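Local coordinates for LP1413 - SCCmec type IV-encoded DNA binding protein (PDB 6BTC) that binds single-stranded DNA and is encoded by a staphylococcal cassette chromosome element of Staphylococcus aureus, at residues A[9-14]-A[47-52]; A[18-23]-A[63-68]; A[27-32]-A[74-79]. One frame throughout, in Å; residues are numbered along the deposited sequence.

Contact 1: A[9-14]-A[47-52]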
loop_
_atom_site.group_PDB
_atom_site.type_symbol
_atom_site.label_atom_id
_atom_site.label_comp_id
_atom_site.label_asym_id
_atom_site.label_seq_id
_atom_site.Cartn_x
_atom_site.Cartn_y
_atom_site.Cartn_z
ATOM N N GLU A 9 5.613 1.151 -11.612
ATOM C CA GLU A 9 6.635 0.506 -10.799
ATOM C C GLU A 9 7.174 1.457 -9.744
ATOM O O GLU A 9 7.432 1.049 -8.607
ATOM C CB GLU A 9 7.782 -0.001 -11.675
ATOM C CG GLU A 9 7.392 -1.064 -12.694
ATOM C CD GLU A 9 7.072 -2.416 -12.066
ATOM O OE1 GLU A 9 7.574 -2.702 -10.952
ATOM O OE2 GLU A 9 6.316 -3.191 -12.701
ATOM N N LYS A 10 7.365 2.731 -10.105
ATOM C CA LYS A 10 7.955 3.685 -9.171
ATOM C C LYS A 10 6.989 4.004 -8.041
ATOM O O LYS A 10 7.372 4.004 -6.869
ATOM C CB LYS A 10 8.366 4.968 -9.902
ATOM C CG LYS A 10 9.646 4.840 -10.724
ATOM C CD LYS A 10 10.033 6.167 -11.377
ATOM C CE LYS A 10 11.238 6.021 -12.301
ATOM N NZ LYS A 10 11.575 7.295 -12.999
ATOM N N LEU A 11 5.735 4.300 -8.376
ATOM C CA LEU A 11 4.743 4.557 -7.345
ATOM C C LEU A 11 4.538 3.331 -6.454
ATOM O O LEU A 11 4.431 3.462 -5.229
ATOM C CB LEU A 11 3.424 4.990 -7.987
ATOM C CG LEU A 11 2.231 5.100 -7.034
ATOM C CD1 LEU A 11 2.516 6.098 -5.926
ATOM C CD2 LEU A 11 0.974 5.502 -7.758
ATOM N N TYR A 12 4.487 2.130 -7.049
ATOM C CA TYR A 12 4.293 0.912 -6.266
ATOM C C TYR A 12 5.459 0.677 -5.309
ATOM O O TYR A 12 5.255 0.399 -4.122
ATOM C CB TYR A 12 4.106 -0.288 -7.200
ATOM C CG TYR A 12 4.167 -1.634 -6.499
ATOM C CD1 TYR A 12 3.029 -2.216 -5.956
ATOM C CD2 TYR A 12 5.370 -2.315 -6.385
ATOM C CE1 TYR A 12 3.091 -3.448 -5.316
ATOM C CE2 TYR A 12 5.448 -3.539 -5.746
ATOM C CZ TYR A 12 4.309 -4.103 -5.213
ATOM O OH TYR A 12 4.412 -5.328 -4.575
ATOM N N ASN A 13 6.694 0.758 -5.809
ATOM C CA ASN A 13 7.847 0.615 -4.925
ATOM C C ASN A 13 7.753 1.575 -3.742
ATOM O O ASN A 13 8.151 1.234 -2.622
ATOM C CB ASN A 13 9.150 0.857 -5.685
ATOM C CG ASN A 13 9.371 -0.130 -6.827
ATOM O OD1 ASN A 13 8.905 -1.267 -6.793
ATOM N ND2 ASN A 13 10.103 0.312 -7.846
ATOM N N PHE A 14 7.221 2.778 -3.972
ATOM C CA PHE A 14 7.106 3.758 -2.895
ATOM C C PHE A 14 6.026 3.352 -1.908
ATOM O O PHE A 14 6.225 3.426 -0.691
ATOM C CB PHE A 14 6.793 5.152 -3.456
ATOM C CG PHE A 14 6.324 6.130 -2.404
ATOM C CD1 PHE A 14 7.227 6.718 -1.532
ATOM C CD2 PHE A 14 4.988 6.440 -2.272
ATOM C CE1 PHE A 14 6.795 7.604 -0.552
ATOM C CE2 PHE A 14 4.550 7.327 -1.290
ATOM C CZ PHE A 14 5.462 7.908 -0.435
ATOM N N ARG A 47 -4.877 4.122 -9.790
ATOM C CA ARG A 47 -5.799 3.023 -9.525
ATOM C C ARG A 47 -5.160 1.671 -9.817
ATOM O O ARG A 47 -5.390 0.703 -9.086
ATOM C CB ARG A 47 -7.072 3.218 -10.336
ATOM C CG ARG A 47 -7.901 4.388 -9.833
ATOM C CD ARG A 47 -9.011 4.772 -10.796
ATOM N NE ARG A 47 -9.862 5.818 -10.234
ATOM C CZ ARG A 47 -10.712 6.557 -10.939
ATOM N NH1 ARG A 47 -10.831 6.378 -12.248
ATOM N NH2 ARG A 47 -11.440 7.486 -10.331
ATOM N N GLU A 48 -4.349 1.575 -10.870
ATOM C CA GLU A 48 -3.645 0.321 -11.122
ATOM C C GLU A 48 -2.764 -0.058 -9.934
ATOM O O GLU A 48 -2.750 -1.215 -9.499
ATOM C CB GLU A 48 -2.809 0.424 -12.402
ATOM C CG GLU A 48 -1.934 -0.807 -12.691
ATOM C CD GLU A 48 -2.733 -2.107 -12.783
ATOM O OE1 GLU A 48 -3.967 -2.034 -12.973
ATOM O OE2 GLU A 48 -2.127 -3.199 -12.664
ATOM N N VAL A 49 -2.006 0.904 -9.400
ATOM C CA VAL A 49 -1.134 0.608 -8.268
ATOM C C VAL A 49 -1.961 0.283 -7.033
ATOM O O VAL A 49 -1.610 -0.609 -6.257
ATOM C CB VAL A 49 -0.166 1.774 -8.003
ATOM C CG1 VAL A 49 0.632 1.526 -6.715
ATOM C CG2 VAL A 49 0.779 1.948 -9.184
ATOM N N GLY A 50 -3.062 1.006 -6.828
ATOM C CA GLY A 50 -3.937 0.704 -5.711
ATOM C C GLY A 50 -4.354 -0.749 -5.687
ATOM O O GLY A 50 -4.312 -1.408 -4.645
ATOM N N ARG A 51 -4.743 -1.279 -6.847
ATOM C CA ARG A 51 -5.223 -2.653 -6.899
ATOM C C ARG A 51 -4.073 -3.643 -6.760
ATOM O O ARG A 51 -4.198 -4.652 -6.058
ATOM C CB ARG A 51 -6.006 -2.885 -8.190
ATOM C CG ARG A 51 -7.399 -2.230 -8.194
ATOM C CD ARG A 51 -8.209 -2.572 -9.455
ATOM N NE ARG A 51 -7.960 -1.648 -10.565
ATOM C CZ ARG A 51 -8.741 -0.616 -10.896
ATOM N NH1 ARG A 51 -9.851 -0.346 -10.213
ATOM N NH2 ARG A 51 -8.408 0.156 -11.922
ATOM N N ARG A 52 -2.931 -3.369 -7.389
ATOM C CA ARG A 52 -1.789 -4.250 -7.178
ATOM C C ARG A 52 -1.362 -4.247 -5.712
ATOM O O ARG A 52 -0.826 -5.246 -5.214
ATOM C CB ARG A 52 -0.627 -3.840 -8.082
ATOM C CG ARG A 52 0.594 -4.744 -7.939
ATOM C CD ARG A 52 1.805 -4.219 -8.676
ATOM N NE ARG A 52 2.943 -5.097 -8.449
ATOM C CZ ARG A 52 4.176 -4.858 -8.874
ATOM N NH1 ARG A 52 4.443 -3.755 -9.567
ATOM N NH2 ARG A 52 5.144 -5.731 -8.615
HETATM O O HOH W 1 3.712 -7.495 -6.534
#
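Y12 and R52 join the two helices by a cation-pi stack. The R52 guanidinium lies flat on one face of the phenol ring, the two planes only 2° apart, with CZ 3.6 Å from the ring centroid and almost directly above it. R52 reaches this place with an extended chain: CG is anti to the backbone N, and the methylenes and NE follow in a straight run across the ring at about a right angle to the Y12 side chain. On the way CD also lies over the same face, its CH-pi contact measuring 4.0 Å from CD to the centroid of Y12.

The charged group is approached at its edge as well. E9 bends at chi2, which turns its CD back toward R52; from there OE1 lies at the edge of the guanidinium, in its plane, 3.6 Å from NH1 of R52. This is a long salt bridge, with the carboxylate turned 65° from the guanidinium. Near the phenol end a water accepts from R52 NH2 at 3.1 Å and hydrogen-bonds Y12 OH at 3.0 Å, tying the far end of the stack together. The negative charge of E9 probably helps to balance the arginine that rests on the ring.

Below this polar layer the contact is aliphatic. V49 points between L11 and Y12: its CG2 meets CD2 of L11 at 3.8 Å, while its CG1 packs against CB and the backbone CA of Y12, the latter at 3.7 Å.

The local axes of 9-14 and 47-52 cross at -43°, 9.6 Å apart at closest approach. L11 and V49 both continue into Y30 of helix 30-34, so the buried side of the contact joins the three-helix core, and Q8 of helix 6-21 extends the packing around V49.

Contact 2: A[18-23]-A[63-68]; sequences KSFQQP and LPFKIV
The last turn of helix 6-21 meets the start of strand 65-71, at the foot of the beta hairpin that forms the wing of a winged-helix fold, through an edge-to-face pair of phenylalanines, F20 and F65. F65 turns its edge to the face of F20, with centroids 5.4 Å apart and planes at 68°; CE2 of F65 stands over the centre of the F20 ring, and CZ is 4.3 Å from F20 CG.

The same F65 edge presses against the helix backbone. Its CE1 comes within 3.3 Å of the carbonyl O of S19, which lies in the plane of the ring, as does the N of F20, so the partly positive rim of the ring faces a carbonyl oxygen. The S19 side chain adds a close contact from OG to F65 CZ, also 3.3 Å. With chi1 at 71°, OG sits between the backbone N and the carbonyl carbon of S19, and its hydrogen bond goes back along the helix to I16 O.

In the order helix, strand, helix, helix, hairpin, these are the first helix and the first hairpin strand, and the chain enters that strand through an inverse gamma turn centred on P64. The turn carries the proline ring to F20, where CD lies 3.6 Å from CE1, and P64 CG lies over the rim of one face of its neighbour F65. Farther out on F20, CZ touches CD2 of L63 at 3.9 Å. W56 of helix 43-59 borders both S19 and L63, and I57 of that helix packs on F65.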
loop_
_atom_site.group_PDB
_atom_site.type_symbol
_atom_site.label_atom_id
_atom_site.label_comp_id
_atom_site.label_asym_id
_atom_site.label_seq_id
_atom_site.Cartn_x
_atom_site.Cartn_y
_atom_site.Cartn_z
ATOM N N LYS A 18 6.609 2.730 2.002
ATOM C CA LYS A 18 5.889 3.586 2.935
ATOM C C LYS A 18 4.977 2.774 3.857
ATOM O O LYS A 18 4.796 3.139 5.022
ATOM C CB LYS A 18 5.089 4.633 2.155
ATOM C CG LYS A 18 4.605 5.821 2.973
ATOM C CD LYS A 18 5.746 6.755 3.400
ATOM C CE LYS A 18 5.215 7.905 4.282
ATOM N NZ LYS A 18 6.287 8.810 4.814
ATOM N N SER A 19 4.393 1.676 3.371
ATOM C CA SER A 19 3.562 0.857 4.250
ATOM C C SER A 19 4.402 0.202 5.344
ATOM O O SER A 19 4.005 0.182 6.511
ATOM C CB SER A 19 2.817 -0.202 3.440
ATOM O OG SER A 19 3.740 -1.181 2.981
ATOM N N PHE A 20 5.584 -0.308 4.997
ATOM C CA PHE A 20 6.430 -0.935 6.008
ATOM C C PHE A 20 6.925 0.069 7.040
ATOM O O PHE A 20 7.178 -0.308 8.189
ATOM C CB PHE A 20 7.632 -1.619 5.361
ATOM C CG PHE A 20 7.351 -3.004 4.831
ATOM C CD1 PHE A 20 7.391 -4.109 5.669
ATOM C CD2 PHE A 20 7.083 -3.204 3.486
ATOM C CE1 PHE A 20 7.154 -5.390 5.176
ATOM C CE2 PHE A 20 6.844 -4.479 2.988
ATOM C CZ PHE A 20 6.884 -5.571 3.834
ATOM N N GLN A 21 7.079 1.336 6.655
ATOM C CA GLN A 21 7.544 2.372 7.570
ATOM C C GLN A 21 6.477 2.816 8.552
ATOM O O GLN A 21 6.797 3.493 9.529
ATOM C CB GLN A 21 8.029 3.596 6.791
ATOM C CG GLN A 21 9.322 3.377 6.074
ATOM C CD GLN A 21 9.796 4.615 5.327
ATOM O OE1 GLN A 21 9.417 5.745 5.651
ATOM N NE2 GLN A 21 10.627 4.403 4.315
ATOM N N GLN A 22 5.228 2.478 8.311
ATOM C CA GLN A 22 4.189 2.775 9.279
ATOM C C GLN A 22 4.591 2.238 10.650
ATOM O O GLN A 22 5.120 1.120 10.746
ATOM C CB GLN A 22 2.864 2.155 8.841
ATOM C CG GLN A 22 2.278 2.827 7.625
ATOM C CD GLN A 22 1.894 4.271 7.899
ATOM O OE1 GLN A 22 1.087 4.560 8.798
ATOM N NE2 GLN A 22 2.483 5.186 7.138
ATOM N N PRO A 23 4.378 3.001 11.724
ATOM C CA PRO A 23 4.647 2.466 13.063
ATOM C C PRO A 23 3.610 1.433 13.479
ATOM O O PRO A 23 2.449 1.470 13.061
ATOM C CB PRO A 23 4.588 3.708 13.964
ATOM C CG PRO A 23 3.807 4.718 13.194
ATOM C CD PRO A 23 4.083 4.446 11.749
ATOM N N LEU A 63 3.244 -10.821 5.905
ATOM C CA LEU A 63 3.395 -9.373 5.928
ATOM C C LEU A 63 2.859 -8.806 7.240
ATOM O O LEU A 63 1.877 -9.309 7.782
ATOM C CB LEU A 63 2.649 -8.722 4.766
ATOM C CG LEU A 63 3.152 -9.012 3.349
ATOM C CD1 LEU A 63 2.319 -8.217 2.359
ATOM C CD2 LEU A 63 4.616 -8.678 3.205
ATOM N N PRO A 64 3.467 -7.746 7.754
ATOM C CA PRO A 64 3.048 -7.193 9.048
ATOM C C PRO A 64 1.878 -6.222 8.917
ATOM O O PRO A 64 1.946 -5.075 9.367
ATOM C CB PRO A 64 4.320 -6.492 9.526
ATOM C CG PRO A 64 4.940 -5.991 8.273
ATOM C CD PRO A 64 4.644 -7.035 7.217
ATOM N N PHE A 65 0.793 -6.695 8.310
ATOM C CA PHE A 65 -0.390 -5.880 8.081
ATOM C C PHE A 65 -1.624 -6.748 8.236
ATOM O O PHE A 65 -1.580 -7.950 8.004
ATOM C CB PHE A 65 -0.424 -5.252 6.673
ATOM C CG PHE A 65 0.829 -4.517 6.290
ATOM C CD1 PHE A 65 1.072 -3.246 6.753
ATOM C CD2 PHE A 65 1.739 -5.087 5.427
ATOM C CE1 PHE A 65 2.226 -2.550 6.379
ATOM C CE2 PHE A 65 2.889 -4.404 5.047
ATOM C CZ PHE A 65 3.128 -3.128 5.530
ATOM N N LYS A 66 -2.732 -6.123 8.605
ATOM C CA LYS A 66 -4.021 -6.778 8.521
ATOM C C LYS A 66 -5.083 -5.732 8.224
ATOM O O LYS A 66 -4.866 -4.528 8.387
ATOM C CB LYS A 66 -4.348 -7.537 9.810
ATOM C CG LYS A 66 -4.651 -6.662 10.997
ATOM C CD LYS A 66 -4.739 -7.490 12.276
ATOM C CE LYS A 66 -5.019 -6.622 13.505
ATOM N NZ LYS A 66 -4.993 -7.428 14.773
ATOM N N ILE A 67 -6.237 -6.214 7.786
ATOM C CA ILE A 67 -7.387 -5.370 7.500
ATOM C C ILE A 67 -8.221 -5.265 8.765
ATOM O O ILE A 67 -8.499 -6.280 9.416
ATOM C CB ILE A 67 -8.215 -5.957 6.341
ATOM C CG1 ILE A 67 -7.359 -6.069 5.081
ATOM C CG2 ILE A 67 -9.450 -5.112 6.077
ATOM C CD1 ILE A 67 -8.051 -6.788 3.935
ATOM N N VAL A 68 -8.634 -4.046 9.114
ATOM C CA VAL A 68 -9.343 -3.806 10.368
ATOM C C VAL A 68 -10.719 -3.201 10.169
ATOM O O VAL A 68 -11.499 -3.151 11.132
ATOM C CB VAL A 68 -8.517 -2.919 11.331
ATOM C CG1 VAL A 68 -7.290 -3.661 11.793
ATOM C CG2 VAL A 68 -8.118 -1.616 10.678
#

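Contact 3: A[27-32]-A[74-79]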
loop_
_atom_site.group_PDB
_atom_site.type_symbol
_atom_site.label_atom_id
_atom_site.label_comp_id
_atom_site.label_asym_id
_atom_site.label_seq_id
_atom_site.Cartn_x
_atom_site.Cartn_y
_atom_site.Cartn_z
ATOM N N THR A 27 -3.080 2.820 11.783
ATOM C CA THR A 27 -3.987 2.487 10.693
ATOM C C THR A 27 -3.760 3.417 9.507
ATOM O O THR A 27 -3.327 4.557 9.667
ATOM C CB THR A 27 -5.451 2.569 11.135
ATOM O OG1 THR A 27 -5.828 3.931 11.377
ATOM C CG2 THR A 27 -5.684 1.750 12.388
ATOM N N PHE A 28 -4.047 2.916 8.307
ATOM C CA PHE A 28 -3.834 3.696 7.095
ATOM C C PHE A 28 -4.623 3.089 5.941
ATOM O O PHE A 28 -4.988 1.906 5.958
ATOM C CB PHE A 28 -2.351 3.768 6.738
ATOM C CG PHE A 28 -1.741 2.430 6.417
ATOM C CD1 PHE A 28 -1.252 1.622 7.426
ATOM C CD2 PHE A 28 -1.664 1.981 5.108
ATOM C CE1 PHE A 28 -0.692 0.391 7.149
ATOM C CE2 PHE A 28 -1.111 0.748 4.819
ATOM C CZ PHE A 28 -0.623 -0.050 5.838
ATOM N N THR A 29 -4.887 3.929 4.943
ATOM C CA THR A 29 -5.449 3.529 3.658
ATOM C C THR A 29 -4.434 3.746 2.544
ATOM O O THR A 29 -3.414 4.431 2.704
ATOM C CB THR A 29 -6.707 4.325 3.314
ATOM O OG1 THR A 29 -6.335 5.671 2.981
ATOM C CG2 THR A 29 -7.686 4.329 4.463
ATOM N N TYR A 30 -4.738 3.158 1.389
ATOM C CA TYR A 30 -3.890 3.353 0.219
ATOM C C TYR A 30 -3.803 4.831 -0.157
ATOM O O TYR A 30 -2.718 5.335 -0.474
ATOM C CB TYR A 30 -4.424 2.541 -0.960
ATOM C CG TYR A 30 -3.773 2.915 -2.265
ATOM C CD1 TYR A 30 -2.464 2.550 -2.528
ATOM C CD2 TYR A 30 -4.458 3.652 -3.224
ATOM C CE1 TYR A 30 -1.852 2.888 -3.709
ATOM C CE2 TYR A 30 -3.855 4.001 -4.418
ATOM C CZ TYR A 30 -2.554 3.617 -4.652
ATOM O OH TYR A 30 -1.938 3.954 -5.825
ATOM N N GLY A 31 -4.938 5.535 -0.144
ATOM C CA GLY A 31 -4.949 6.928 -0.546
ATOM C C GLY A 31 -4.145 7.824 0.374
ATOM O O GLY A 31 -3.565 8.815 -0.071
ATOM N N GLU A 32 -4.096 7.497 1.668
ATOM C CA GLU A 32 -3.268 8.276 2.581
ATOM C C GLU A 32 -1.795 8.137 2.230
ATOM O O GLU A 32 -1.048 9.122 2.259
ATOM C CB GLU A 32 -3.532 7.849 4.019
ATOM C CG GLU A 32 -4.894 8.307 4.512
ATOM C CD GLU A 32 -5.281 7.697 5.838
ATOM O OE1 GLU A 32 -4.531 6.829 6.345
ATOM O OE2 GLU A 32 -6.339 8.093 6.369
ATOM N N SER A 74 -12.790 3.163 1.659
ATOM C CA SER A 74 -11.615 2.375 1.327
ATOM C C SER A 74 -11.342 1.373 2.438
ATOM O O SER A 74 -11.842 1.502 3.558
ATOM C CB SER A 74 -10.390 3.271 1.122
ATOM O OG SER A 74 -10.561 4.112 -0.000
ATOM N N LEU A 75 -10.547 0.362 2.111
ATOM C CA LEU A 75 -10.098 -0.576 3.126
ATOM C C LEU A 75 -9.159 0.124 4.101
ATOM O O LEU A 75 -8.284 0.900 3.698
ATOM C CB LEU A 75 -9.394 -1.767 2.483
ATOM C CG LEU A 75 -10.274 -2.755 1.706
ATOM C CD1 LEU A 75 -9.397 -3.819 1.082
ATOM C CD2 LEU A 75 -11.321 -3.399 2.593
ATOM N N LEU A 76 -9.355 -0.143 5.391
ATOM C CA LEU A 76 -8.478 0.356 6.444
ATOM C C LEU A 76 -7.519 -0.752 6.870
ATOM O O LEU A 76 -7.954 -1.818 7.319
ATOM C CB LEU A 76 -9.289 0.847 7.640
ATOM C CG LEU A 76 -8.489 1.584 8.722
ATOM C CD1 LEU A 76 -7.800 2.842 8.169
ATOM C CD2 LEU A 76 -9.396 1.960 9.870
ATOM N N TYR A 77 -6.228 -0.500 6.722
ATOM C CA TYR A 77 -5.194 -1.427 7.145
ATOM C C TYR A 77 -4.591 -0.994 8.480
ATOM O O TYR A 77 -4.750 0.145 8.928
ATOM C CB TYR A 77 -4.088 -1.527 6.095
ATOM C CG TYR A 77 -4.585 -1.900 4.714
ATOM C CD1 TYR A 77 -4.873 -3.219 4.388
ATOM C CD2 TYR A 77 -4.752 -0.931 3.733
ATOM C CE1 TYR A 77 -5.320 -3.560 3.130
ATOM C CE2 TYR A 77 -5.201 -1.264 2.470
ATOM C CZ TYR A 77 -5.483 -2.576 2.175
ATOM O OH TYR A 77 -5.931 -2.909 0.920
ATOM N N GLN A 78 -3.895 -1.934 9.115
ATOM C CA GLN A 78 -3.151 -1.662 10.332
ATOM C C GLN A 78 -1.817 -2.375 10.257
ATOM O O GLN A 78 -1.765 -3.563 9.924
ATOM C CB GLN A 78 -3.915 -2.121 11.577
ATOM C CG GLN A 78 -3.143 -1.892 12.868
ATOM C CD GLN A 78 -3.958 -2.225 14.095
ATOM O OE1 GLN A 78 -4.615 -3.264 14.166
ATOM N NE2 GLN A 78 -3.935 -1.334 15.065
ATOM N N LYS A 79 -0.745 -1.627 10.503
ATOM C CA LYS A 79 0.567 -2.211 10.727
ATOM C C LYS A 79 0.581 -2.918 12.083
ATOM O O LYS A 79 0.197 -2.337 13.101
ATOM C CB LYS A 79 1.625 -1.119 10.675
ATOM C CG LYS A 79 3.045 -1.554 10.954
ATOM C CD LYS A 79 3.707 -2.126 9.727
ATOM C CE LYS A 79 5.073 -2.655 10.061
ATOM N NZ LYS A 79 5.989 -1.575 10.497
HETATM O O HOH W 2 -7.161 1.565 1.159
#
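T27 and F28 pair antiparallel with Q78 and Y77 in a very short ladder: T27 and Q78 are a non-hydrogen-bonded pair, and F28 and Y77 a hydrogen-bonded one. F28 N donates to Y77 O at 2.9 Å from above the carbonyl plane, and Y77 N returns a bond of 2.8 Å that approaches F28 O nearly along the C=O axis. T27 CA lies 3.0 Å from the same Y77 O, a CA-H...O contact beside the F28 bond.

F28 and Y77 share one face of the sheet. CG of F28 stands between its own backbone N and carbonyl carbon (chi1 63°), and the ring lies with Y77 CB over one face, CZ to CB 3.8 Å, while its edge is turned toward the backbone N of K79. The two rings are oblique, with planes 35° apart. Beyond Y77, A54 and I57 of helix 43-59 close this side.

Such a strand, placed between the first two helices and paired with the second hairpin strand, is the first sheet strand of the winged helix, giving the order 27-28, 74-79, 65-71. Past F28 the ladder gives way to a water that accepts from Y30 N and donates to L75 O, both at 2.9 Å. T29 here is the N-cap of helix 30-34: in a capping box, E32 N donates to T29 OG1 and T29 N to E32 OE1, the latter bond meeting the carboxylate 65° out of its plane. E32 OE2 also makes a salt bridge to K71. The T29 methyl CG2 rests on L75 O, and L76 CD1 packs against T27 CB at 3.8 Å.

Overall arrangement
Contacts 1 and 2 both use helix 6-21, near its start against helix 43-59 and at its end against the hairpin, on opposite sides of the chain's centre. Contact 3 adds the second hairpin strand and, through Y30, whose OH packs on L11 and V49, reaches the buried side of contact 1. All three mix buried and exposed residues, but their chemistry differs: charge and stacking over an aliphatic layer between helices in contact 1, aromatic and apolar packing in contact 2, backbone pairing in contact 3. Contacts 2 and 3 lie closest, joined by the K66-Q78 backbone bond and by K79 NZ, which bonds Q22 O.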